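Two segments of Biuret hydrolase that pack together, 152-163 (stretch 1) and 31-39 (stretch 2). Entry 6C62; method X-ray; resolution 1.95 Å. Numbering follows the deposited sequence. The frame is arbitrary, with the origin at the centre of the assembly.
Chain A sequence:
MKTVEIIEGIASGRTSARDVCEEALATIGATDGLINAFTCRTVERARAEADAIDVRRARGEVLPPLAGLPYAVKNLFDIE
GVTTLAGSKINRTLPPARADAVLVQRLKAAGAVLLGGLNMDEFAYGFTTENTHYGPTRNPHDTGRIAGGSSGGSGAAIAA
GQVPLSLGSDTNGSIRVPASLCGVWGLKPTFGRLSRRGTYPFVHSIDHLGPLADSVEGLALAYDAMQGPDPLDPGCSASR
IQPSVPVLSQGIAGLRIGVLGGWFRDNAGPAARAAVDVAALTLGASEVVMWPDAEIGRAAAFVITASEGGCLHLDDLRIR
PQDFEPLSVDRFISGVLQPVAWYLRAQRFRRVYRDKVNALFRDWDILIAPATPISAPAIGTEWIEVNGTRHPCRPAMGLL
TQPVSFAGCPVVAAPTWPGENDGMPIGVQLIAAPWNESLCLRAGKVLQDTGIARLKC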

# COMPACT_ATOMS: atom_id res chain seq x y z
N GLY A 152 -9.75 -26.30 -6.50
CA GLY A 152 -10.37 -27.42 -7.20
C GLY A 152 -10.96 -28.49 -6.27
O GLY A 152 -12.05 -29.02 -6.54
N GLY A 153 -10.26 -28.80 -5.19
CA GLY A 153 -10.82 -29.71 -4.19
C GLY A 153 -12.14 -29.20 -3.61
O GLY A 153 -13.02 -29.97 -3.32
N SER A 154 -12.25 -27.89 -3.41
CA SER A 154 -13.42 -27.25 -2.85
C SER A 154 -14.58 -27.36 -3.74
O SER A 154 -15.69 -27.61 -3.27
CB SER A 154 -13.14 -25.77 -2.49
OG SER A 154 -11.98 -25.70 -1.63
N GLY A 155 -14.37 -27.22 -5.04
CA GLY A 155 -15.47 -27.41 -6.00
C GLY A 155 -15.83 -28.90 -6.18
O GLY A 155 -17.01 -29.26 -6.22
N ALA A 156 -14.83 -29.74 -6.31
CA ALA A 156 -15.06 -31.17 -6.57
C ALA A 156 -15.72 -31.86 -5.41
O ALA A 156 -16.59 -32.68 -5.63
CB ALA A 156 -13.78 -31.90 -6.93
N ALA A 157 -15.34 -31.53 -4.19
CA ALA A 157 -15.97 -32.18 -3.04
C ALA A 157 -17.46 -31.94 -3.01
O ALA A 157 -18.22 -32.86 -2.58
CB ALA A 157 -15.35 -31.74 -1.71
N ILE A 158 -17.91 -30.76 -3.44
CA ILE A 158 -19.33 -30.46 -3.44
C ILE A 158 -20.03 -31.18 -4.61
O ILE A 158 -21.04 -31.83 -4.39
CB ILE A 158 -19.63 -28.97 -3.49
CG1 ILE A 158 -19.01 -28.33 -2.22
CG2 ILE A 158 -21.12 -28.72 -3.58
CD1 ILE A 158 -18.86 -26.92 -2.39
N ALA A 159 -19.42 -31.18 -5.80
CA ALA A 159 -20.07 -31.76 -6.96
C ALA A 159 -20.11 -33.30 -6.84
O ALA A 159 -20.99 -33.91 -7.36
CB ALA A 159 -19.38 -31.37 -8.22
N ALA A 160 -19.19 -33.90 -6.12
CA ALA A 160 -19.18 -35.34 -5.88
C ALA A 160 -20.11 -35.74 -4.74
O ALA A 160 -20.15 -36.93 -4.43
CB ALA A 160 -17.76 -35.78 -5.53
N GLY A 161 -20.81 -34.81 -4.09
CA GLY A 161 -21.66 -35.12 -2.94
C GLY A 161 -20.92 -35.49 -1.65
O GLY A 161 -21.52 -36.05 -0.76
N GLN A 162 -19.62 -35.16 -1.53
CA GLN A 162 -18.85 -35.52 -0.31
C GLN A 162 -19.22 -34.58 0.86
O GLN A 162 -19.38 -35.04 1.97
CB GLN A 162 -17.34 -35.49 -0.55
CG GLN A 162 -16.86 -36.54 -1.58
CD GLN A 162 -15.45 -36.26 -2.12
OE1 GLN A 162 -14.89 -35.21 -1.84
NE2 GLN A 162 -14.87 -37.20 -2.87
N VAL A 163 -19.28 -33.28 0.59
CA VAL A 163 -19.76 -32.31 1.55
C VAL A 163 -20.65 -31.30 0.87
O VAL A 163 -20.54 -31.08 -0.31
CB VAL A 163 -18.58 -31.55 2.28
CG1 VAL A 163 -17.82 -32.50 3.14
CG2 VAL A 163 -17.63 -30.91 1.29
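Stretch 2 31-39: TDGLINAFT

How does stretch 2 run over stretch 1? Stretch 1 is helical from Gly-152 to Ala-159 and leaves the helix at Gly-161, whose positive phi and two bonds back into the last turn make a Schellman motif. Stretch 2 enters as the end of a helix, Thr-31 to Ile-35, kinked at Gly-33 and Leu-34, where the backbone N atoms lack bonds to the preceding turn. Asn-36 then leaves helical geometry with a positive phi of 57°, and the chain continues through Ala-37 into the extended Phe-38. The two segments run in opposite senses: Ala-37 lies beside Gly-153 near the start of stretch 1, with CA to CA 4.0 Å, while Thr-31 lies level with Ala-160 near the helix end, with CA to CA 7.6 Å. The backbones therefore diverge from a tight end to a looser one.

Where do the backbones come closest, and what makes room? The hollow is at Gly-153. Its missing side chain leaves room for the carbonyl of Ala-37, since a CB on Gly-153 would fall 2.8 Å from Ala-37 O, a clash; the close approach depends on glycine. Beside the carbonyl the methyl of Ala-37 is a second bump, its CB 3.7 Å from Gly-153 O and 4.0 Å from Ala-157 N. It points toward stretch 1 and also meets two other small side chains, Ala-156 CB at 4.2 Å and Ala-157 CB at 4.3 Å.

What fills the wider gap toward the helix end? Ile-35 does, with both chi angles in m. Its CG2 rests 3.7 Å from Ala-156 CB, and its CG1 reaches 4.3 Å from Ala-160 CB. Since Ala-156 and Ala-160 are one turn apart, their methyls lie along the same side of the helix, and the branched isoleucine spans them. Small groups on stretch 1 thus leave space that a larger side chain of stretch 2 occupies. Phe-38 joins from farther along: its CA-to-CB bond points sideways, but the ring end comes nearer, with CE1 4.3 Å from Ala-157 CB.

How is the polar part of the contact held? Gln-162, just beyond the Schellman turn, points toward stretch 2 and reaches across to it with chi1 in m and chi2 in t, and has the largest area covered by the other stretch. Its NE2 donates two hydrogen bonds, to Thr-31 OG1 at 2.8 Å and to Asp-32 OD1 at 3.0 Å. Asp-32 also braces the bend in its own segment: OD1 accepts from Ala-37 N and OD2 from Phe-38 N, both at 2.8 Å. One carboxylate thus links the glutamine amide to the backbone that carries the Ala-37 bumps. The other end of the amide is less well served. Gln-162 OE1 lies near the plane of the Phe-38 ring, at its edge, 3.2 Å from CE1, and 3.8 Å from Ala-37 CB; it is buried with no hydrogen-bond partner in the model.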

# COMPACT_ATOMS: atom_id res chain seq x y z
N THR A 31 -15.42 -42.47 -2.96
CA THR A 31 -15.28 -41.67 -4.18
C THR A 31 -13.94 -40.96 -4.32
O THR A 31 -13.54 -40.61 -5.43
CB THR A 31 -16.36 -40.55 -4.25
OG1 THR A 31 -16.24 -39.67 -3.09
CG2 THR A 31 -17.76 -41.18 -4.31
N ASP A 32 -13.22 -40.76 -3.22
CA ASP A 32 -12.08 -39.87 -3.31
C ASP A 32 -10.81 -40.51 -3.86
O ASP A 32 -9.91 -39.78 -4.27
CB ASP A 32 -11.79 -39.11 -2.03
CG ASP A 32 -11.29 -37.67 -2.31
OD1 ASP A 32 -11.89 -36.93 -3.15
OD2 ASP A 32 -10.25 -37.32 -1.76
N GLY A 33 -10.73 -41.86 -3.91
CA GLY A 33 -9.64 -42.47 -4.64
C GLY A 33 -9.58 -41.90 -6.08
O GLY A 33 -8.48 -41.59 -6.55
N LEU A 34 -10.74 -41.75 -6.74
CA LEU A 34 -10.79 -41.19 -8.08
C LEU A 34 -10.81 -39.61 -8.14
O LEU A 34 -10.08 -39.00 -8.91
CB LEU A 34 -12.00 -41.71 -8.79
CG LEU A 34 -12.15 -41.31 -10.26
CD1 LEU A 34 -10.97 -41.73 -11.11
CD2 LEU A 34 -13.44 -41.94 -10.76
N ILE A 35 -11.65 -38.97 -7.34
CA ILE A 35 -11.84 -37.50 -7.44
C ILE A 35 -10.58 -36.79 -6.92
O ILE A 35 -10.17 -35.77 -7.49
CB ILE A 35 -13.08 -37.07 -6.67
CG1 ILE A 35 -14.36 -37.76 -7.23
CG2 ILE A 35 -13.23 -35.54 -6.68
CD1 ILE A 35 -14.52 -37.64 -8.71
N ASN A 36 -9.98 -37.32 -5.86
CA ASN A 36 -8.78 -36.76 -5.24
C ASN A 36 -8.99 -35.28 -4.80
O ASN A 36 -8.18 -34.43 -5.08
CB ASN A 36 -7.57 -36.91 -6.17
CG ASN A 36 -6.26 -36.62 -5.47
OD1 ASN A 36 -6.03 -37.13 -4.39
ND2 ASN A 36 -5.36 -35.86 -6.11
N ALA A 37 -10.11 -35.01 -4.15
CA ALA A 37 -10.40 -33.69 -3.58
C ALA A 37 -9.77 -33.52 -2.22
O ALA A 37 -9.40 -32.40 -1.90
CB ALA A 37 -11.89 -33.46 -3.50
N PHE A 38 -9.62 -34.57 -1.41
CA PHE A 38 -9.09 -34.44 -0.06
C PHE A 38 -7.60 -34.71 0.08
O PHE A 38 -7.10 -35.66 -0.48
CB PHE A 38 -9.82 -35.38 0.91
CG PHE A 38 -11.14 -34.87 1.38
CD1 PHE A 38 -12.24 -34.93 0.55
CD2 PHE A 38 -11.27 -34.33 2.65
CE1 PHE A 38 -13.49 -34.47 0.97
CE2 PHE A 38 -12.49 -33.86 3.09
CZ PHE A 38 -13.62 -33.92 2.24
N THR A 39 -6.87 -33.92 0.85
CA THR A 39 -5.51 -34.22 1.20
C THR A 39 -5.38 -34.64 2.63
O THR A 39 -4.27 -35.11 3.01
CB THR A 39 -4.56 -33.01 1.00
OG1 THR A 39 -5.05 -31.82 1.66
CG2 THR A 39 -4.42 -32.71 -0.49